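Local coordinates for protein putative NADH-flavin reductase (Lactobacillus casei ATCC 334, PDB 3H2S) that binds NADPH in a Rossmann-type fold and probably acts as an NAD(P)H-dependent oxidoreductase, perhaps a flavin reductase, at residues S91-N95 against S96-A100. Residues are numbered along the deposited sequence; the frame is centred on the assembly and turned at random.
Sequences SLLRN and SDTLA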
loop_
_atom_site.group_PDB
_atom_site.type_symbol
_atom_site.label_atom_id
_atom_site.label_comp_id
_atom_site.label_asym_id
_atom_site.label_seq_id
_atom_site.Cartn_x
_atom_site.Cartn_y
_atom_site.Cartn_z
ATOM N N SER A 91 2.528 5.721 -4.696
ATOM C CA SER A 91 1.467 5.951 -5.669
ATOM C C SER A 91 1.690 7.232 -6.463
ATOM O O SER A 91 1.181 7.371 -7.577
ATOM C CB SER A 91 0.101 5.979 -4.986
ATOM O OG SER A 91 -0.152 7.242 -4.384
ATOM N N LEU A 92 2.496 8.144 -5.914
ATOM C CA LEU A 92 2.780 9.421 -6.580
ATOM C C LEU A 92 4.003 9.306 -7.482
ATOM O O LEU A 92 4.353 10.253 -8.180
ATOM C CB LEU A 92 3.034 10.524 -5.543
ATOM C CG LEU A 92 1.971 10.729 -4.464
ATOM C CD1 LEU A 92 2.415 11.803 -3.476
ATOM C CD2 LEU A 92 0.646 11.121 -5.133
ATOM N N LEU A 93 4.718 8.191 -7.382
ATOM C CA LEU A 93 5.961 8.045 -8.123
ATOM C C LEU A 93 5.870 7.128 -9.341
ATOM O O LEU A 93 6.884 6.811 -9.955
ATOM C CB LEU A 93 7.075 7.585 -7.190
ATOM C CG LEU A 93 7.233 8.452 -5.941
ATOM C CD1 LEU A 93 8.348 7.908 -5.104
ATOM C CD2 LEU A 93 7.493 9.904 -6.339
ATOM N N ARG A 94 4.657 6.746 -9.721
ATOM C CA ARG A 94 4.478 5.861 -10.865
ATOM C C ARG A 94 4.918 6.558 -12.153
ATOM O O ARG A 94 4.605 7.718 -12.368
ATOM C CB ARG A 94 3.015 5.425 -10.964
ATOM C CG ARG A 94 2.521 4.756 -9.675
ATOM C CD ARG A 94 3.200 3.405 -9.468
ATOM N NE ARG A 94 2.588 2.690 -8.346
ATOM C CZ ARG A 94 3.025 1.539 -7.857
ATOM N NH1 ARG A 94 4.113 0.976 -8.371
ATOM N NH2 ARG A 94 2.415 0.991 -6.810
ATOM N N ASN A 95 5.698 5.861 -12.968
ATOM C CA ASN A 95 6.272 6.454 -14.180
ATOM C C ASN A 95 7.029 7.773 -13.951
ATOM O O ASN A 95 6.858 8.735 -14.698
ATOM C CB ASN A 95 5.188 6.648 -15.241
ATOM C CG ASN A 95 4.547 5.336 -15.662
ATOM O OD1 ASN A 95 5.240 4.333 -15.885
ATOM N ND2 ASN A 95 3.212 5.323 -15.718
ATOM N N SER A 96 7.845 7.816 -12.906
ATOM C CA SER A 96 8.710 8.967 -12.646
ATOM C C SER A 96 10.106 8.471 -12.295
ATOM O O SER A 96 10.270 7.368 -11.768
ATOM C CB SER A 96 8.144 9.809 -11.497
ATOM O OG SER A 96 9.098 10.736 -10.997
ATOM N N ASP A 97 11.106 9.299 -12.571
ATOM C CA ASP A 97 12.502 8.941 -12.328
ATOM C C ASP A 97 12.871 9.230 -10.878
ATOM O O ASP A 97 13.971 8.882 -10.425
ATOM C CB ASP A 97 13.422 9.760 -13.243
ATOM C CG ASP A 97 13.329 9.338 -14.691
ATOM O OD1 ASP A 97 12.836 8.220 -14.959
ATOM O OD2 ASP A 97 13.779 10.113 -15.561
ATOM N N THR A 98 11.959 9.893 -10.168
ATOM C CA THR A 98 12.212 10.352 -8.800
ATOM C C THR A 98 12.732 9.254 -7.884
ATOM O O THR A 98 12.092 8.215 -7.728
ATOM C CB THR A 98 10.949 10.979 -8.194
ATOM O OG1 THR A 98 10.507 12.034 -9.050
ATOM C CG2 THR A 98 11.230 11.558 -6.791
ATOM N N LEU A 99 13.848 9.539 -7.205
ATOM C CA LEU A 99 14.394 8.647 -6.196
ATOM C C LEU A 99 13.618 8.803 -4.899
ATOM O O LEU A 99 13.368 9.919 -4.445
ATOM C CB LEU A 99 15.863 8.987 -5.925
ATOM C CG LEU A 99 16.861 8.857 -7.072
ATOM C CD1 LEU A 99 18.229 9.327 -6.578
ATOM C CD2 LEU A 99 16.934 7.414 -7.480
ATOM N N ALA A 100 13.273 7.689 -4.276
ATOM C CA ALA A 100 12.597 7.742 -2.980
ATOM C C ALA A 100 13.345 6.884 -1.974
ATOM O O ALA A 100 13.401 5.659 -2.123
ATOM C CB ALA A 100 11.161 7.255 -3.118
HETATM O O HOH W 1 8.117 5.369 -11.734
#
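L93 makes the apolar part of this contact, reaching across a tight reversal of the chain to T98 and A100. Its CG lies beside the backbone N and anti to the carbonyl carbon, and from there the isobutyl fork spreads its two methyls over different partners. CD1 presses on the methyl of A100, 3.5 Å from A100 CB, while CD2 lies 4.1 Å from T98 CB and equally near T98 CG2, the two side chains meeting almost at right angles. The carbonyl of L93 opens a type II beta turn that ends at S96; the closing bond, S96 N to L93 O, is weak at 3.3 Å and bent to 129°. A water bridges the same two atoms: it accepts from S96 N at 2.7 Å and probably donates to L93 O, though other acceptors compete for its protons. This turn belongs to the second half of the beta-alpha-beta crossover from strand 65-68 through helix 80-91 to strand 99-103 of the Rossmann fold; the A100 side chain is about 13 Å from the bound NADPH. R94 CB points away from 96-100, and its NE forms a salt bridge with D84 of the second subunit. N95 takes a left-handed helical backbone conformation, as the third residue of a type II turn does, and its side chain packs on Y80 of that same subunit. Past the turn, S96 carries OG anti to its own N (chi1 166°), within reach of the chain ahead: T98 N donates to S96 OG at 3.1 Å along a nearly straight path, 165°, making an ST turn. T98 OG1 also sits 2.7 Å from S96 OG.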